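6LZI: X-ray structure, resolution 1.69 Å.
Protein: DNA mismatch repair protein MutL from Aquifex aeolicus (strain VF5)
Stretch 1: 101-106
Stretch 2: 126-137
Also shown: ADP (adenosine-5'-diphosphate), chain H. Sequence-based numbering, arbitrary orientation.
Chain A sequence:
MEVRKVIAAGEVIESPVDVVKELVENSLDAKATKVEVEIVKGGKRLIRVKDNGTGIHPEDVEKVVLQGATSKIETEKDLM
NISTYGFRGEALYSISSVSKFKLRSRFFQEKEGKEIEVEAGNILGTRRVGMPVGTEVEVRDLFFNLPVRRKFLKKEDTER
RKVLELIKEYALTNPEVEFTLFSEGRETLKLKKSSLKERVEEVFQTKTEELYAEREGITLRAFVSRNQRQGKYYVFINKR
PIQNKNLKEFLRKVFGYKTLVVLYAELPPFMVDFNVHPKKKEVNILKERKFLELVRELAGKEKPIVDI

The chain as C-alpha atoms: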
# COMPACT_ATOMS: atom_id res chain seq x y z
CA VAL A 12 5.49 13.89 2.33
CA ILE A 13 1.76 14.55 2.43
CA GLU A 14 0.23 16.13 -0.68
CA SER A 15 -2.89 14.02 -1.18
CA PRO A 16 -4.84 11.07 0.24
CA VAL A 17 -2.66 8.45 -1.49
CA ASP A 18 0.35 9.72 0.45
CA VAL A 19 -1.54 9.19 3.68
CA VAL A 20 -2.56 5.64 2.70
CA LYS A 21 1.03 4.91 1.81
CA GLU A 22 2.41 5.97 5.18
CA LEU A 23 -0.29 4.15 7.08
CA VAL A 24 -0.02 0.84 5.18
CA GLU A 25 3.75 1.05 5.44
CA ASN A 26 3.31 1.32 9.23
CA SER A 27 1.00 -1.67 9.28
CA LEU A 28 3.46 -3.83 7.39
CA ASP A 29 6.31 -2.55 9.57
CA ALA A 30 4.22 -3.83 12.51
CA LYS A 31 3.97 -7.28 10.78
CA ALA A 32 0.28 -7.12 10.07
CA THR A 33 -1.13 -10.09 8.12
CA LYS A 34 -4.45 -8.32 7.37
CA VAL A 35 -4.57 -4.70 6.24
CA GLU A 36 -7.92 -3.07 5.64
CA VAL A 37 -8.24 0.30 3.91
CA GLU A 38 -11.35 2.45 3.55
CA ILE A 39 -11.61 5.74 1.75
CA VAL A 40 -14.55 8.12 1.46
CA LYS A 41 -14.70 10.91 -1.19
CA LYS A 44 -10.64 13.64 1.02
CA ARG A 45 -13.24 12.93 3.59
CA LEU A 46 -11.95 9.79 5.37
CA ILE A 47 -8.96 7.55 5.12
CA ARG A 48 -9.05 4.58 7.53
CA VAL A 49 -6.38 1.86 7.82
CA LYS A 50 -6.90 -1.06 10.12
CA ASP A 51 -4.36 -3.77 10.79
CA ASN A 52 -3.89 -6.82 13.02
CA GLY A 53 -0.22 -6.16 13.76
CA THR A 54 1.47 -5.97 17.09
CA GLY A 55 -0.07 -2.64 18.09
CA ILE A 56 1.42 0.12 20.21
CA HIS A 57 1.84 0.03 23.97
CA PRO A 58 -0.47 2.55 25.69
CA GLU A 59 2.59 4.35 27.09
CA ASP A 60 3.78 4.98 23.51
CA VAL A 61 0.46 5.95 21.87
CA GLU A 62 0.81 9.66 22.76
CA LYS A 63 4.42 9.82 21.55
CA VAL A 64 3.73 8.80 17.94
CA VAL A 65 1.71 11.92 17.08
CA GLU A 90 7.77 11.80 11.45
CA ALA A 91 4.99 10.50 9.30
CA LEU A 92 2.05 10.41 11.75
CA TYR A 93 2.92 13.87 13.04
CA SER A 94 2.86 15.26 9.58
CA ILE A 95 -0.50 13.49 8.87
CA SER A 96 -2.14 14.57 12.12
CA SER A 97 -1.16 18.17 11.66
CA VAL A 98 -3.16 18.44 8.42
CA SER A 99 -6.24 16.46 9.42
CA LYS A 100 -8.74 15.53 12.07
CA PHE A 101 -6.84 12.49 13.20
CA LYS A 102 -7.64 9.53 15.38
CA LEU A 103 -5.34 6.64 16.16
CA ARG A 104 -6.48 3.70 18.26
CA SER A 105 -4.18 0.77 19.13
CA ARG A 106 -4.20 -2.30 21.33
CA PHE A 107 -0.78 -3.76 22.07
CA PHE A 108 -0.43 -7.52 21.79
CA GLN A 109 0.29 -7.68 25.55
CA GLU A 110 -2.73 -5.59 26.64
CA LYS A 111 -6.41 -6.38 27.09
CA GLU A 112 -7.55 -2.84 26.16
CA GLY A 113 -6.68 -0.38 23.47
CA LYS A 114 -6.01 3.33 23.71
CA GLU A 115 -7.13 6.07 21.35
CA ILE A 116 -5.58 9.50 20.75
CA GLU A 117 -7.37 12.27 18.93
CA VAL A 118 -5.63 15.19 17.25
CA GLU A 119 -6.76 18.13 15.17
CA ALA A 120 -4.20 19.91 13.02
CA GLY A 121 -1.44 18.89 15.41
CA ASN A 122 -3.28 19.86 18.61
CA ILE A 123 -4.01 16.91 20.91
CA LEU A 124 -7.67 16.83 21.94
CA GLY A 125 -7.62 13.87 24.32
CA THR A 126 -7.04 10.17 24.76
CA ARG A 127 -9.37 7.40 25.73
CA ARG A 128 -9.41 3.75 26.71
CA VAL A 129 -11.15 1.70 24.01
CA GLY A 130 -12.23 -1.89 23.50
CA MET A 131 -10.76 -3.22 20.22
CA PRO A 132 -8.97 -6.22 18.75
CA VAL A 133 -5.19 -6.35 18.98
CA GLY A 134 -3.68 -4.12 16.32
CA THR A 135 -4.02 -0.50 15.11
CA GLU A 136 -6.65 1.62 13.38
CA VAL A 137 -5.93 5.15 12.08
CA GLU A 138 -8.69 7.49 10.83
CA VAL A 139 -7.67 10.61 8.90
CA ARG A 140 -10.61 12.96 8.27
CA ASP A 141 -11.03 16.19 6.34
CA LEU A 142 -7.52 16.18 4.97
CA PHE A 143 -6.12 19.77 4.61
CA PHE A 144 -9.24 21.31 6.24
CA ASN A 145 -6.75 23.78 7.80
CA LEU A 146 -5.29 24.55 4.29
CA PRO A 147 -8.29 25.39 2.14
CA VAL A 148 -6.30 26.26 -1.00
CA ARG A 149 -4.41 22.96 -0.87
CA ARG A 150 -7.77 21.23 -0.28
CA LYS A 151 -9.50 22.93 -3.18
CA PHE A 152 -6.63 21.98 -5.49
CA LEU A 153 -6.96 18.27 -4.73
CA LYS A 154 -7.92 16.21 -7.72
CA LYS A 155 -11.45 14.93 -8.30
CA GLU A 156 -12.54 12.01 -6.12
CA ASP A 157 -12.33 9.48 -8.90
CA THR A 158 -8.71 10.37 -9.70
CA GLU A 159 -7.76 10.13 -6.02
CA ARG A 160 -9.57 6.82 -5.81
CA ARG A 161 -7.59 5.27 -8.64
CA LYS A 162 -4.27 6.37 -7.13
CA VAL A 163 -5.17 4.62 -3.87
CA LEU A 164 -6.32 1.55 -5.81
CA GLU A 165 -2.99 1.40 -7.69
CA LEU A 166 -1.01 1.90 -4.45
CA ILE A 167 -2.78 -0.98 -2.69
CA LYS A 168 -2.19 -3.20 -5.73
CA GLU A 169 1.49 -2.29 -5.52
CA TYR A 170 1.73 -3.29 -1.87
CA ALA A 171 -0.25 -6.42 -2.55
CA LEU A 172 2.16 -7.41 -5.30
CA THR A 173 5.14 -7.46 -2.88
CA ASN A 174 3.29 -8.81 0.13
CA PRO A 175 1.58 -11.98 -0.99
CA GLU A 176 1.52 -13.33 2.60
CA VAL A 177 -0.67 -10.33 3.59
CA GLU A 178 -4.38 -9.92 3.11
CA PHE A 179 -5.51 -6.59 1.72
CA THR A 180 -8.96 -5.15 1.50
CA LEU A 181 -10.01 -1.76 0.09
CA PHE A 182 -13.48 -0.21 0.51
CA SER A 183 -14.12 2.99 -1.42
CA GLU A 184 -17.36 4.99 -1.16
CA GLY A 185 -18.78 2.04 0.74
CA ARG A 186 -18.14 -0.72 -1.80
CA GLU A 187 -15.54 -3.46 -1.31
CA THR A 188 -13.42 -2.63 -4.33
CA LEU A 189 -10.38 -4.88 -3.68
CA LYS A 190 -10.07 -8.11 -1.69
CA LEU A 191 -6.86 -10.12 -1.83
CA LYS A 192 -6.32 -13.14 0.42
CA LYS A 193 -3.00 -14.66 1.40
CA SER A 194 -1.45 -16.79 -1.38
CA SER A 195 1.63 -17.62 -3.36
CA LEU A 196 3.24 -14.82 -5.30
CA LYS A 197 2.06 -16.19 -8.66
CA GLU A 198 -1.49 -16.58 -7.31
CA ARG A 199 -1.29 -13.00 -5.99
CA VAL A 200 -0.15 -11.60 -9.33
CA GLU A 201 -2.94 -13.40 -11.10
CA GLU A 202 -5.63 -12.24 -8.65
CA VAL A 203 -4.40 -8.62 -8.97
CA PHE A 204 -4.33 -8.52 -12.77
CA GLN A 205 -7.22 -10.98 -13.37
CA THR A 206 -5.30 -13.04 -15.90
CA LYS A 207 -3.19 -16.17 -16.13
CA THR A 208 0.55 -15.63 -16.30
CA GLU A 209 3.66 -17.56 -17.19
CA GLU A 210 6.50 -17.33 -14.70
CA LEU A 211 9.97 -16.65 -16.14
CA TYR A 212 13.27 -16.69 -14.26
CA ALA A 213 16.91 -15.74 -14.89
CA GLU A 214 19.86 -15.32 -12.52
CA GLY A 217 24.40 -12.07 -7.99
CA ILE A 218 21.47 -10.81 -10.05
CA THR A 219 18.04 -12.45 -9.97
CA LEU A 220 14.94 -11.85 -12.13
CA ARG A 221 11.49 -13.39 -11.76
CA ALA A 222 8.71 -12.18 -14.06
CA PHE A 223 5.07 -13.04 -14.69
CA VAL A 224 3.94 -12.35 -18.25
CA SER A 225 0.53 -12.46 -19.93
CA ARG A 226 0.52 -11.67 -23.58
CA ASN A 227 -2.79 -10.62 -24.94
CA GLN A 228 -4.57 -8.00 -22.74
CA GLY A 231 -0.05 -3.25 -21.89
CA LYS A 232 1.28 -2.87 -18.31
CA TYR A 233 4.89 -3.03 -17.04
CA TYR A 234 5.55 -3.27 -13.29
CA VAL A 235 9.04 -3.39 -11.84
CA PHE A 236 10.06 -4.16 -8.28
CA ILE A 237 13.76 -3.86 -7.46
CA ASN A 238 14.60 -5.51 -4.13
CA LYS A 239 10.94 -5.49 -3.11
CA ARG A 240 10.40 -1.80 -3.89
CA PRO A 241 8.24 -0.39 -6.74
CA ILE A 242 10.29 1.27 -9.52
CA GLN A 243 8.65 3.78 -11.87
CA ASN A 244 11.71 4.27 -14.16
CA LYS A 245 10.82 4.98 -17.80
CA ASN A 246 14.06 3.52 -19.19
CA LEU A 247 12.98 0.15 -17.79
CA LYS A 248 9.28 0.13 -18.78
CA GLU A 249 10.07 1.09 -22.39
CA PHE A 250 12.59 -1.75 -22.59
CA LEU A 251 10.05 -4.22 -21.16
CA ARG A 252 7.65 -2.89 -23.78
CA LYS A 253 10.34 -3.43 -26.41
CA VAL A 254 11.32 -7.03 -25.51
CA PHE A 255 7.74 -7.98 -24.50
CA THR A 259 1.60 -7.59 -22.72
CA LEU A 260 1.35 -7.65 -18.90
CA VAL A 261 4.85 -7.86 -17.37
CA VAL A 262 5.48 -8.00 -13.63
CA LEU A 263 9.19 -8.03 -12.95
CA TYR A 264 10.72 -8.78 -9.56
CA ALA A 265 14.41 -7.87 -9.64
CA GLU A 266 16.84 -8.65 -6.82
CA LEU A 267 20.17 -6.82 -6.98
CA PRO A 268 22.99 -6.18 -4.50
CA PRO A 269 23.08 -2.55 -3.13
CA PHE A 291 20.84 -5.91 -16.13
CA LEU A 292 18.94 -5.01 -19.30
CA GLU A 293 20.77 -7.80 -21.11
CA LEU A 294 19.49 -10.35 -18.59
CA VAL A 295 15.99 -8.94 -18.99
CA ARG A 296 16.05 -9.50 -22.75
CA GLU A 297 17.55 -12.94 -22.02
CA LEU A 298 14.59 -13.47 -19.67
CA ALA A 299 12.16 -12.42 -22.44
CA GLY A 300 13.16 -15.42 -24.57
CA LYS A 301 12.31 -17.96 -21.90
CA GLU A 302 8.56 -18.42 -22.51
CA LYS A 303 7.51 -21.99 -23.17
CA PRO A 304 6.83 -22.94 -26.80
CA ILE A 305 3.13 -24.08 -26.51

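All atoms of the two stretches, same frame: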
# COMPACT_ATOMS: atom_id res chain seq x y z
N PHE A 101 -7.62 13.72 13.19
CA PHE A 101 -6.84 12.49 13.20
C PHE A 101 -7.22 11.68 14.42
O PHE A 101 -7.15 12.18 15.54
CB PHE A 101 -5.34 12.88 13.23
CG PHE A 101 -4.40 11.71 13.35
CD1 PHE A 101 -3.99 11.26 14.60
CD2 PHE A 101 -3.77 11.16 12.20
CE1 PHE A 101 -3.10 10.18 14.69
CE2 PHE A 101 -2.89 10.09 12.32
CZ PHE A 101 -2.54 9.62 13.53
N LYS A 102 -7.58 10.41 14.23
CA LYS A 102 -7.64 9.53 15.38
C LYS A 102 -6.71 8.34 15.20
O LYS A 102 -6.62 7.79 14.12
CB LYS A 102 -9.07 9.00 15.63
CG LYS A 102 -10.04 10.01 16.19
CD LYS A 102 -11.34 9.36 16.60
CE LYS A 102 -12.40 10.44 16.90
NZ LYS A 102 -13.75 9.85 16.66
N LEU A 103 -6.05 7.92 16.24
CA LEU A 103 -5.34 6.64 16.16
C LEU A 103 -5.75 5.81 17.37
O LEU A 103 -5.65 6.29 18.48
CB LEU A 103 -3.84 6.83 16.18
CG LEU A 103 -2.89 5.59 16.24
CD1 LEU A 103 -1.53 5.83 15.46
CD2 LEU A 103 -2.53 5.19 17.61
N ARG A 104 -6.23 4.60 17.15
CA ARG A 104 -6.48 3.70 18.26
C ARG A 104 -5.60 2.47 18.09
O ARG A 104 -5.37 2.01 16.97
CB ARG A 104 -7.99 3.33 18.37
CG ARG A 104 -8.58 2.51 17.19
CD ARG A 104 -10.09 2.28 17.48
NE ARG A 104 -10.77 3.59 17.43
CZ ARG A 104 -11.17 4.15 16.28
NH1 ARG A 104 -10.94 3.53 15.12
NH2 ARG A 104 -11.79 5.35 16.27
N SER A 105 -5.09 1.94 19.19
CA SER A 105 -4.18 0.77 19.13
C SER A 105 -4.24 -0.04 20.42
O SER A 105 -4.30 0.49 21.53
CB SER A 105 -2.72 1.18 18.87
OG SER A 105 -1.91 0.06 18.60
N ARG A 106 -4.24 -1.36 20.25
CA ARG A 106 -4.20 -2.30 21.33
C ARG A 106 -2.93 -3.13 21.14
O ARG A 106 -2.75 -3.78 20.10
CB ARG A 106 -5.42 -3.19 21.31
CG ARG A 106 -5.38 -4.19 22.50
CD ARG A 106 -6.66 -5.07 22.47
NE ARG A 106 -6.47 -6.30 23.23
CZ ARG A 106 -7.37 -7.29 23.23
NH1 ARG A 106 -8.51 -7.12 22.56
NH2 ARG A 106 -7.12 -8.44 23.86
N THR A 126 -7.24 11.59 24.93
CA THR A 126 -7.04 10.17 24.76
C THR A 126 -8.12 9.45 25.53
O THR A 126 -8.75 9.99 26.45
CB THR A 126 -5.70 9.65 25.28
OG1 THR A 126 -5.75 9.59 26.71
CG2 THR A 126 -4.58 10.58 24.85
N ARG A 127 -8.27 8.18 25.18
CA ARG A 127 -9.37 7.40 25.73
C ARG A 127 -8.96 5.94 25.75
O ARG A 127 -8.27 5.47 24.85
CB ARG A 127 -10.63 7.56 24.88
CG ARG A 127 -11.40 8.90 25.06
CD ARG A 127 -12.29 9.15 23.86
NE ARG A 127 -11.71 10.16 22.98
CZ ARG A 127 -11.87 10.17 21.67
NH1 ARG A 127 -12.59 9.22 21.09
NH2 ARG A 127 -11.31 11.11 20.94
N ARG A 128 -9.48 5.21 26.75
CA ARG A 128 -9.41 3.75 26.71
C ARG A 128 -10.50 3.19 25.81
O ARG A 128 -11.63 3.67 25.82
CB ARG A 128 -9.57 3.19 28.13
CG ARG A 128 -8.52 3.71 29.10
CD ARG A 128 -8.92 3.48 30.59
NE ARG A 128 -9.29 2.08 30.87
CZ ARG A 128 -10.07 1.70 31.87
NH1 ARG A 128 -10.62 2.62 32.71
NH2 ARG A 128 -10.35 0.39 32.04
N VAL A 129 -10.17 2.20 24.99
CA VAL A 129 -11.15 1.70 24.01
C VAL A 129 -11.07 0.19 23.94
O VAL A 129 -9.98 -0.39 24.06
CB VAL A 129 -10.97 2.33 22.60
CG1 VAL A 129 -11.18 3.85 22.66
CG2 VAL A 129 -9.59 2.01 22.02
N GLY A 130 -12.24 -0.45 23.78
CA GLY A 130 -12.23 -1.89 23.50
C GLY A 130 -12.05 -2.16 22.01
O GLY A 130 -12.80 -1.62 21.19
N MET A 131 -11.05 -2.97 21.63
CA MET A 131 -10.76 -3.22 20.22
C MET A 131 -10.00 -4.52 20.12
O MET A 131 -9.48 -4.99 21.13
CB MET A 131 -9.93 -2.09 19.61
CG MET A 131 -8.73 -1.75 20.42
SD MET A 131 -7.86 -0.35 19.70
CE MET A 131 -7.29 -0.86 18.11
N PRO A 132 -9.91 -5.10 18.93
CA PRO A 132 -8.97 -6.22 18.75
C PRO A 132 -7.52 -5.73 18.81
O PRO A 132 -7.21 -4.56 18.56
CB PRO A 132 -9.29 -6.76 17.35
CG PRO A 132 -10.55 -6.07 16.90
CD PRO A 132 -10.61 -4.76 17.66
N VAL A 133 -6.62 -6.66 19.11
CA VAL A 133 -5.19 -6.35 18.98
C VAL A 133 -4.90 -5.80 17.60
O VAL A 133 -5.39 -6.29 16.57
CB VAL A 133 -4.32 -7.60 19.24
CG1 VAL A 133 -2.86 -7.23 18.93
CG2 VAL A 133 -4.48 -8.09 20.64
N GLY A 134 -4.11 -4.75 17.57
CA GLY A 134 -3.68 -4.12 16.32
C GLY A 134 -3.95 -2.60 16.37
O GLY A 134 -4.05 -2.00 17.44
N THR A 135 -4.01 -1.96 15.20
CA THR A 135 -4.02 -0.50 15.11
C THR A 135 -4.99 -0.04 14.05
O THR A 135 -5.11 -0.68 13.00
CB THR A 135 -2.59 0.01 14.76
OG1 THR A 135 -1.68 -0.42 15.77
CG2 THR A 135 -2.52 1.52 14.66
N GLU A 136 -5.73 1.03 14.33
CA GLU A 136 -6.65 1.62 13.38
C GLU A 136 -6.39 3.12 13.38
O GLU A 136 -6.39 3.74 14.44
CB GLU A 136 -8.10 1.29 13.79
CG GLU A 136 -9.06 1.84 12.75
CD GLU A 136 -10.38 1.10 12.88
OE1 GLU A 136 -10.82 0.55 11.86
OE2 GLU A 136 -10.79 0.96 14.04
N VAL A 137 -6.17 3.72 12.20
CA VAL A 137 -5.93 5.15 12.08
C VAL A 137 -7.02 5.71 11.17
O VAL A 137 -7.34 5.12 10.12
CB VAL A 137 -4.51 5.39 11.49
CG1 VAL A 137 -4.22 6.91 11.43
CG2 VAL A 137 -3.53 4.70 12.39
PB ADP H . 8.24 5.71 11.35
O1B ADP H . 7.30 4.65 10.88
O2B ADP H . 9.02 5.28 12.62
O3B ADP H . 9.19 6.16 10.26
PA ADP H . 5.73 7.01 11.83
O1A ADP H . 5.36 8.41 12.20
O2A ADP H . 5.12 6.50 10.57
O3A ADP H . 7.38 6.99 11.78
O5' ADP H . 5.20 5.98 12.96
C5' ADP H . 5.84 6.24 14.20
C4' ADP H . 5.89 4.98 15.06
O4' ADP H . 4.59 4.62 15.44
C3' ADP H . 6.47 3.74 14.40
O3' ADP H . 7.91 3.69 14.64
C2' ADP H . 5.80 2.62 15.17
O2' ADP H . 6.59 2.51 16.40
C1' ADP H . 4.47 3.22 15.56
N9 ADP H . 3.39 2.83 14.66
C8 ADP H . 2.78 3.59 13.70
N7 ADP H . 1.80 2.89 13.08
C5 ADP H . 1.83 1.66 13.65
C6 ADP H . 1.04 0.44 13.43
N6 ADP H . 0.08 0.42 12.47
N1 ADP H . 1.34 -0.64 14.20
C2 ADP H . 2.36 -0.57 15.15
N3 ADP H . 3.10 0.51 15.42
C4 ADP H . 2.84 1.63 14.69
O HOH W 1 -13.86 7.99 18.63

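How do the two backbones meet? Strand 101-106 runs antiparallel to strand 134-137, their axes at 172° and 4.7 Å apart at closest approach. Two hydrogen-bonded pairs fix the register. R104 N donates to E136 O at 2.8 Å and E136 N returns the bond to R104 O at 2.8 Å; R106 N to G134 O (2.9 Å) and G134 N to R106 O (3.0 Å) repeat the pattern. Between them, S105 and T135 form a non-hydrogen-bonded pair, their CA atoms only 4.2 Å apart. G134 sits at phi 129°, psi -160°, where a CB would be jammed against the preceding carbonyl oxygen, so these backbone angles by themselves call for glycine.

What holds the face carrying R104 and E136? Opposite charges meet directly across the hydrogen-bonded pair: R104 NH1 lies 2.8 Å from E136 OE2, a salt bridge in which the carboxylate oxygen approaches the guanidinium edge near its plane.

How does the loop before the second strand join in? M131 points toward the first stretch, its CE 3.7 Å from R104 CG. Its backbone matters too: R106 NH1 donates to M131 O at 2.7 Å, reached by an extended arginine side chain. V133 CG2 lies over one face of that guanidinium, 3.7 Å from R106 NE, so the loop meets R106 through a hydrogen bond at the guanidinium edge and a methyl over its face.

What lies on the face of L103, S105, T135 and V137? It combines apolar packing with one polar link. V137 CG1 reaches F101 CE2 at 3.6 Å, while V137 CG2 is 3.8 Å from L103 CD1. Further along, S105 OG donates a hydrogen bond to T135 OG1 at 2.9 Å. The bound nucleotide is close to this pair, with ADP N1 3.4 Å from T135 OG1.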